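Local coordinates for protein phosphodiesterase (Candida albicans, PDB 6CPU) that belongs to the cyclic nucleotide phosphodiesterase family, metal-dependent helical proteins of the HD superfamily, and carries a zinc and a magnesium ion, at residues T125-R130 with K504-D509; V131-G136 with G160-M165. One frame throughout, in Å; residues are numbered along the deposited sequence.

Interaction 1. Residues T125-R130 with K504-D509; sequences TNRISR and KDLTYD
Asp-505 lays its carboxylate against the start of helix 127-135, where it meets the guanidinium of Arg-130. Its CG stands anti to the backbone N (chi1 -158°), which carries the group in toward the helix. Arg-130 grips it end-on: NH1 and NH2 both donate to OD2, each at 3.2 Å from Asp-505 OD2. The two planes are 80° apart. OD2 offers its syn lone pair to NH2, while NH1 comes from above the carboxylate plane. The other oxygen is also shared. Arg-127 N donates to Asp-505 OD1 at 3.0 Å, and Leu-506 N reaches Asp-505 OD1 from the opposite face at 2.7 Å. These donors, with the positive guanidinium close by, would favour the charged form of the aspartate. Arg-130 has further partners: NH1 bonds to Leu-124 O, and NE forms a salt bridge with Asp-41.

Asn-126 works in two directions. It is the N-cap, and its OD1 accepts from Ser-129 N at 3.1 Å on a lone pair and weakly from Ile-128 N. Its ND2 turns to the other segment and donates to Lys-504 O at 2.9 Å. That bond is nearly straight (166°) and lies close to the amide plane. CD1 of Leu-506 also approaches Asn-126 ND2, at 3.4 Å. The other branch, CD2, touches Ile-128 CD1 at 4.0 Å, and Leu-506 CB packs on Arg-127 CB. Glu-486 of helix 470-495 borders this apolar patch, touching both Ile-128 and Leu-506. Its carboxylate forms a salt bridge with Arg-127 NE, while Arg-127 NH2 bonds to Asn-271 OD1.

The contact thus ties the loop between helices 470-495 and 515-521 to a capped helix start. It is typical of an Asn N-cap, reinforced here by an aspartate from a distant loop that accepts a first-turn backbone N-H.

Interaction 2. Residues V131-G136 with G160-M165; sequences VGNWTG and GIIPTM
This is a buried contact between the C-terminal end of helix 127-135 and the loop that leads into helix 165-173. One backbone bond crosses it: Met-165 N donates to Trp-134 O at 3.0 Å. The bond is nearly straight (170°). The Met-165 side chain then runs past the same oxygen, with CG at 3.3 Å from Trp-134 O. Its SD lies beside Thr-135, at 4.1 Å from CG2 of Thr-135, and the two side chains point the same way. Met-361 of helix 358-363 touches both.

The indole of Trp-134 presents its edge to the loop. CD1 of Trp-134 is 3.5 Å from Pro-163 O, which lies in the ring plane. That carbonyl is buried here and has no hydrogen-bond partner in the model. Nearby, CG2 of Thr-164 sits 3.5 Å from Asn-133 O. Ile-162 CD1 reaches Asn-133 ND2, which donates to Leu-123 O.

Thr-164 is an N-cap, its OG1 accepting from Tyr-167 N. The contact therefore joins a helix start to a helix end that closes at Gly-136 in a Schellman motif.

How the interactions relate
Both contacts use helix 127-135, interaction 1 at its N-terminal start and interaction 2 at its C-terminal end. Their centres are about 15 Å apart, on the same side of the chain's centre. They touch directly, where Arg-127 NH1 packs 3.6 Å from Trp-134 CZ3. Along the chain, interaction 2 is nested inside the long loop closed by interaction 1. Interaction 2 links neighbouring parts of the chain, whereas interaction 1 reaches segment 504-509, in the part of the chain that belongs to the phosphodiesterase family. The short helix is thus held at both ends. The side chains of Arg-127 and Met-165 lie about 13 and 11 Å from the magnesium ion.

Interaction 1. Residues T125-R130 with K504-D509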
ATOM      1  N   THR A 125     -19.110   8.690   7.954  1.00 20.90           N
ATOM      2  CA  THR A 125     -19.895   7.463   7.961  1.00 21.51           C
ATOM      3  C   THR A 125     -19.861   6.710   6.638  1.00 20.61           C
ATOM      4  O   THR A 125     -19.681   5.485   6.626  1.00 20.79           O
ATOM      5  CB  THR A 125     -21.356   7.754   8.373  1.00 21.75           C
ATOM      6  OG1 THR A 125     -21.353   8.350   9.672  1.00 22.84           O
ATOM      7  CG2 THR A 125     -22.189   6.472   8.403  1.00 22.65           C
ATOM      8  N   ASN A 126     -20.020   7.444   5.538  1.00 20.75           N
ATOM      9  CA  ASN A 126     -20.197   6.868   4.210  1.00 21.57           C
ATOM     10  C   ASN A 126     -18.928   6.927   3.370  1.00 21.42           C
ATOM     11  O   ASN A 126     -18.222   7.942   3.353  1.00 21.73           O
ATOM     12  CB  ASN A 126     -21.355   7.574   3.480  1.00 22.27           C
ATOM     13  CG  ASN A 126     -21.520   7.105   2.048  1.00 23.99           C
ATOM     14  OD1 ASN A 126     -20.859   7.600   1.142  1.00 21.91           O
ATOM     15  ND2 ASN A 126     -22.436   6.155   1.832  1.00 25.69           N
ATOM     16  N   ARG A 127     -18.641   5.812   2.702  1.00 20.67           N
ATOM     17  CA  ARG A 127     -17.444   5.629   1.879  1.00 20.11           C
ATOM     18  C   ARG A 127     -17.278   6.690   0.808  1.00 20.05           C
ATOM     19  O   ARG A 127     -16.173   7.179   0.567  1.00 17.25           O
ATOM     20  CB  ARG A 127     -17.477   4.229   1.249  1.00 20.46           C
ATOM     21  CG  ARG A 127     -16.488   3.950   0.132  1.00 19.58           C
ATOM     22  CD  ARG A 127     -15.042   3.844   0.600  1.00 19.99           C
ATOM     23  NE  ARG A 127     -14.144   3.754  -0.540  1.00 19.38           N
ATOM     24  CZ  ARG A 127     -12.814   3.822  -0.484  1.00 19.25           C
ATOM     25  NH1 ARG A 127     -12.179   3.953   0.678  1.00 18.46           N
ATOM     26  NH2 ARG A 127     -12.115   3.745  -1.599  1.00 19.99           N
ATOM     27  N   ILE A 128     -18.378   7.069   0.167  1.00 19.03           N
ATOM     28  CA  ILE A 128     -18.294   8.034  -0.911  1.00 19.38           C
ATOM     29  C   ILE A 128     -18.007   9.415  -0.342  1.00 18.10           C
ATOM     30  O   ILE A 128     -17.224  10.165  -0.924  1.00 20.25           O
ATOM     31  CB  ILE A 128     -19.578   8.038  -1.786  1.00 19.23           C
ATOM     32  CG1 ILE A 128     -19.874   6.618  -2.298  1.00 19.43           C
ATOM     33  CG2 ILE A 128     -19.441   9.008  -2.941  1.00 19.71           C
ATOM     34  CD1 ILE A 128     -18.836   5.997  -3.202  1.00 19.68           C
ATOM     35  N   SER A 129     -18.610   9.739   0.798  1.00 18.21           N
ATOM     36  CA  SER A 129     -18.280  10.967   1.534  1.00 18.08           C
ATOM     37  C   SER A 129     -16.779  11.004   1.892  1.00 17.97           C
ATOM     38  O   SER A 129     -16.116  12.038   1.742  1.00 17.54           O
ATOM     39  CB  SER A 129     -19.106  11.048   2.811  1.00 18.29           C
ATOM     40  OG  SER A 129     -18.933  12.272   3.503  1.00 18.41           O
ATOM     41  N   ARG A 130     -16.277   9.880   2.381  1.00 17.27           N
ATOM     42  CA  ARG A 130     -14.868   9.790   2.821  1.00 17.72           C
ATOM     43  C   ARG A 130     -13.884  10.065   1.681  1.00 18.33           C
ATOM     44  O   ARG A 130     -12.910  10.811   1.846  1.00 17.03           O
ATOM     45  CB  ARG A 130     -14.571   8.437   3.436  1.00 18.15           C
ATOM     46  CG  ARG A 130     -15.161   8.223   4.813  1.00 17.97           C
ATOM     47  CD  ARG A 130     -14.569   7.012   5.519  1.00 18.54           C
ATOM     48  NE  ARG A 130     -14.797   5.734   4.849  1.00 19.54           N
ATOM     49  CZ  ARG A 130     -15.906   5.001   4.937  1.00 20.16           C
ATOM     50  NH1 ARG A 130     -16.962   5.420   5.627  1.00 19.78           N
ATOM     51  NH2 ARG A 130     -15.955   3.836   4.293  1.00 20.29           N
ATOM     52  N   LYS A 504     -25.446   5.907   6.083  1.00 28.08           N
ATOM     53  CA  LYS A 504     -25.113   4.484   5.984  1.00 30.09           C
ATOM     54  C   LYS A 504     -23.855   4.287   5.142  1.00 29.39           C
ATOM     55  O   LYS A 504     -23.548   5.113   4.291  1.00 28.58           O
ATOM     56  CB  LYS A 504     -26.292   3.716   5.376  1.00 33.05           C
ATOM     57  CG  LYS A 504     -27.572   3.892   6.178  1.00 34.71           C
ATOM     58  CD  LYS A 504     -28.762   3.204   5.532  1.00 38.12           C
ATOM     59  CE  LYS A 504     -30.053   3.589   6.232  1.00 39.82           C
ATOM     60  NZ  LYS A 504     -30.052   3.181   7.659  1.00 42.25           N
ATOM     61  N   ASP A 505     -23.126   3.202   5.389  1.00 28.10           N
ATOM     62  CA  ASP A 505     -21.864   2.955   4.686  1.00 29.57           C
ATOM     63  C   ASP A 505     -22.036   1.875   3.638  1.00 32.53           C
ATOM     64  O   ASP A 505     -22.994   1.108   3.683  1.00 32.94           O
ATOM     65  CB  ASP A 505     -20.764   2.553   5.679  1.00 29.01           C
ATOM     66  CG  ASP A 505     -19.358   2.786   5.139  1.00 28.84           C
ATOM     67  OD1 ASP A 505     -19.212   3.201   3.979  1.00 29.10           O
ATOM     68  OD2 ASP A 505     -18.381   2.559   5.880  1.00 28.44           O
ATOM     69  N   LEU A 506     -21.101   1.841   2.693  1.00 34.67           N
ATOM     70  CA  LEU A 506     -21.003   0.789   1.700  1.00 35.99           C
ATOM     71  C   LEU A 506     -20.334  -0.445   2.317  1.00 37.32           C
ATOM     72  O   LEU A 506     -19.274  -0.346   2.945  1.00 36.64           O
ATOM     73  CB  LEU A 506     -20.182   1.256   0.490  1.00 37.28           C
ATOM     74  CG  LEU A 506     -20.893   2.128  -0.556  1.00 37.52           C
ATOM     75  CD1 LEU A 506     -21.453   3.406   0.042  1.00 37.06           C
ATOM     76  CD2 LEU A 506     -19.942   2.442  -1.695  1.00 37.05           C
ATOM     77  N   THR A 507     -20.960  -1.598   2.117  1.00 36.26           N
ATOM     78  CA  THR A 507     -20.448  -2.880   2.601  1.00 37.08           C
ATOM     79  C   THR A 507     -20.450  -3.874   1.452  1.00 34.81           C
ATOM     80  O   THR A 507     -21.241  -3.743   0.512  1.00 32.01           O
ATOM     81  CB  THR A 507     -21.342  -3.413   3.727  1.00 40.30           C
ATOM     82  OG1 THR A 507     -21.671  -2.335   4.607  1.00 44.44           O
ATOM     83  CG2 THR A 507     -20.637  -4.518   4.515  1.00 42.96           C
ATOM     84  N   TYR A 508     -19.557  -4.855   1.520  1.00 31.14           N
ATOM     85  CA  TYR A 508     -19.400  -5.831   0.453  1.00 32.56           C
ATOM     86  C   TYR A 508     -19.394  -7.247   1.008  1.00 33.76           C
ATOM     87  O   TYR A 508     -18.851  -7.502   2.083  1.00 31.33           O
ATOM     88  CB  TYR A 508     -18.095  -5.592  -0.306  1.00 31.06           C
ATOM     89  CG  TYR A 508     -18.081  -4.303  -1.086  1.00 30.13           C
ATOM     90  CD1 TYR A 508     -18.751  -4.193  -2.300  1.00 30.06           C
ATOM     91  CD2 TYR A 508     -17.433  -3.175  -0.593  1.00 29.77           C
ATOM     92  CE1 TYR A 508     -18.747  -3.006  -3.019  1.00 29.22           C
ATOM     93  CE2 TYR A 508     -17.423  -1.991  -1.302  1.00 29.03           C
ATOM     94  CZ  TYR A 508     -18.085  -1.908  -2.515  1.00 28.95           C
ATOM     95  OH  TYR A 508     -18.083  -0.725  -3.225  1.00 26.81           O
ATOM     96  N   ASP A 509     -20.012  -8.164   0.268  1.00 35.77           N
ATOM     97  CA  ASP A 509     -19.868  -9.587   0.562  1.00 38.22           C
ATOM     98  C   ASP A 509     -18.451 -10.030   0.252  1.00 38.23           C
ATOM     99  O   ASP A 509     -17.731  -9.391  -0.527  1.00 36.83           O
ATOM    100  CB  ASP A 509     -20.862 -10.416  -0.256  1.00 40.38           C
ATOM    101  CG  ASP A 509     -22.287 -10.247   0.219  1.00 42.26           C
ATOM    102  OD1 ASP A 509     -22.490  -9.751   1.343  1.00 43.87           O
ATOM    103  OD2 ASP A 509     -23.215 -10.618  -0.525  1.00 47.64           O
TER

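Interaction 2. Residues V131-G136 with G160-M165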
ATOM      1  N   VAL A 131     -14.135   9.470   0.520  1.00 16.59           N
ATOM      2  CA  VAL A 131     -13.273   9.655  -0.636  1.00 17.61           C
ATOM      3  C   VAL A 131     -13.328  11.118  -1.093  1.00 18.34           C
ATOM      4  O   VAL A 131     -12.311  11.693  -1.452  1.00 17.69           O
ATOM      5  CB  VAL A 131     -13.626   8.674  -1.783  1.00 17.09           C
ATOM      6  CG1 VAL A 131     -12.784   8.960  -3.017  1.00 17.63           C
ATOM      7  CG2 VAL A 131     -13.454   7.223  -1.335  1.00 17.67           C
ATOM      8  N   GLY A 132     -14.515  11.712  -1.089  1.00 17.34           N
ATOM      9  CA  GLY A 132     -14.645  13.128  -1.422  1.00 18.71           C
ATOM     10  C   GLY A 132     -13.854  14.028  -0.474  1.00 18.19           C
ATOM     11  O   GLY A 132     -13.255  15.014  -0.916  1.00 18.43           O
ATOM     12  N   ASN A 133     -13.861  13.691   0.811  1.00 18.49           N
ATOM     13  CA  ASN A 133     -13.099  14.453   1.817  1.00 18.88           C
ATOM     14  C   ASN A 133     -11.607  14.400   1.471  1.00 18.55           C
ATOM     15  O   ASN A 133     -10.942  15.446   1.411  1.00 19.33           O
ATOM     16  CB  ASN A 133     -13.247  13.887   3.229  1.00 19.59           C
ATOM     17  CG  ASN A 133     -14.659  13.980   3.807  1.00 21.56           C
ATOM     18  OD1 ASN A 133     -15.438  14.893   3.525  1.00 22.26           O
ATOM     19  ND2 ASN A 133     -14.959  13.033   4.697  1.00 22.48           N
ATOM     20  N   TRP A 134     -11.089  13.189   1.285  1.00 17.11           N
ATOM     21  CA  TRP A 134      -9.643  12.991   1.075  1.00 17.45           C
ATOM     22  C   TRP A 134      -9.173  13.717  -0.178  1.00 17.35           C
ATOM     23  O   TRP A 134      -8.101  14.315  -0.178  1.00 16.42           O
ATOM     24  CB  TRP A 134      -9.286  11.518   0.936  1.00 18.14           C
ATOM     25  CG  TRP A 134      -9.599  10.684   2.122  1.00 18.99           C
ATOM     26  CD1 TRP A 134      -9.531  11.048   3.437  1.00 19.67           C
ATOM     27  CD2 TRP A 134      -9.966   9.316   2.099  1.00 19.40           C
ATOM     28  NE1 TRP A 134      -9.883   9.977   4.245  1.00 20.08           N
ATOM     29  CE2 TRP A 134     -10.151   8.902   3.443  1.00 20.21           C
ATOM     30  CE3 TRP A 134     -10.185   8.397   1.071  1.00 19.38           C
ATOM     31  CZ2 TRP A 134     -10.523   7.605   3.778  1.00 20.61           C
ATOM     32  CZ3 TRP A 134     -10.581   7.109   1.413  1.00 20.95           C
ATOM     33  CH2 TRP A 134     -10.747   6.733   2.749  1.00 20.20           C
ATOM     34  N   THR A 135      -9.969  13.638  -1.250  1.00 16.36           N
ATOM     35  CA  THR A 135      -9.568  14.173  -2.546  1.00 15.94           C
ATOM     36  C   THR A 135      -9.912  15.660  -2.712  1.00 16.39           C
ATOM     37  O   THR A 135      -9.516  16.264  -3.711  1.00 16.80           O
ATOM     38  CB  THR A 135     -10.254  13.413  -3.701  1.00 15.99           C
ATOM     39  OG1 THR A 135     -11.670  13.467  -3.494  1.00 17.52           O
ATOM     40  CG2 THR A 135      -9.792  11.974  -3.777  1.00 15.90           C
ATOM     41  N   GLY A 136     -10.666  16.237  -1.778  1.00 16.69           N
ATOM     42  CA  GLY A 136     -11.057  17.647  -1.861  1.00 18.10           C
ATOM     43  C   GLY A 136     -12.056  17.948  -2.968  1.00 18.92           C
ATOM     44  O   GLY A 136     -12.093  19.065  -3.500  1.00 18.31           O
ATOM     45  N   GLY A 160     -11.373  20.062  11.881  1.00 33.82           N
ATOM     46  CA  GLY A 160     -10.218  19.886  12.741  1.00 32.18           C
ATOM     47  C   GLY A 160      -9.813  18.444  12.954  1.00 30.45           C
ATOM     48  O   GLY A 160      -8.944  18.173  13.777  1.00 31.37           O
ATOM     49  N   ILE A 161     -10.415  17.509  12.212  1.00 26.43           N
ATOM     50  CA  ILE A 161     -10.232  16.086  12.497  1.00 25.13           C
ATOM     51  C   ILE A 161      -9.855  15.225  11.290  1.00 23.00           C
ATOM     52  O   ILE A 161      -9.042  14.304  11.409  1.00 24.06           O
ATOM     53  CB  ILE A 161     -11.525  15.553  13.164  1.00 25.84           C
ATOM     54  CG1 ILE A 161     -11.625  16.090  14.600  1.00 27.03           C
ATOM     55  CG2 ILE A 161     -11.589  14.043  13.163  1.00 26.91           C
ATOM     56  CD1 ILE A 161     -13.002  15.915  15.219  1.00 27.41           C
ATOM     57  N   ILE A 162     -10.445  15.489  10.135  1.00 20.95           N
ATOM     58  CA  ILE A 162     -10.283  14.589   9.013  1.00 20.44           C
ATOM     59  C   ILE A 162      -9.178  15.073   8.075  1.00 20.18           C
ATOM     60  O   ILE A 162      -9.263  16.180   7.559  1.00 20.63           O
ATOM     61  CB  ILE A 162     -11.589  14.479   8.194  1.00 19.75           C
ATOM     62  CG1 ILE A 162     -12.754  14.061   9.090  1.00 20.36           C
ATOM     63  CG2 ILE A 162     -11.394  13.519   7.033  1.00 20.28           C
ATOM     64  CD1 ILE A 162     -14.105  14.223   8.417  1.00 19.72           C
ATOM     65  N   PRO A 163      -8.153  14.244   7.841  1.00 21.63           N
ATOM     66  CA  PRO A 163      -7.051  14.703   7.005  1.00 22.14           C
ATOM     67  C   PRO A 163      -7.376  14.613   5.514  1.00 22.25           C
ATOM     68  O   PRO A 163      -8.151  13.749   5.084  1.00 23.78           O
ATOM     69  CB  PRO A 163      -5.933  13.725   7.354  1.00 23.31           C
ATOM     70  CG  PRO A 163      -6.655  12.462   7.628  1.00 23.90           C
ATOM     71  CD  PRO A 163      -7.895  12.890   8.368  1.00 22.83           C
ATOM     72  N   THR A 164      -6.822  15.533   4.749  1.00 21.42           N
ATOM     73  CA  THR A 164      -6.935  15.505   3.303  1.00 20.81           C
ATOM     74  C   THR A 164      -5.575  15.204   2.704  1.00 19.33           C
ATOM     75  O   THR A 164      -4.539  15.300   3.382  1.00 17.81           O
ATOM     76  CB  THR A 164      -7.401  16.843   2.749  1.00 21.77           C
ATOM     77  OG1 THR A 164      -6.381  17.818   2.973  1.00 21.13           O
ATOM     78  CG2 THR A 164      -8.697  17.270   3.388  1.00 22.96           C
ATOM     79  N   MET A 165      -5.579  14.849   1.427  1.00 18.31           N
ATOM     80  CA  MET A 165      -4.337  14.554   0.723  1.00 18.23           C
ATOM     81  C   MET A 165      -3.376  15.737   0.749  1.00 18.64           C
ATOM     82  O   MET A 165      -2.171  15.554   1.023  1.00 17.01           O
ATOM     83  CB  MET A 165      -4.640  14.157  -0.724  1.00 19.00           C
ATOM     84  CG  MET A 165      -5.259  12.763  -0.833  1.00 18.98           C
ATOM     85  SD  MET A 165      -5.892  12.478  -2.502  1.00 20.64           S
ATOM     86  CE  MET A 165      -4.360  12.286  -3.386  1.00 19.47           C
TER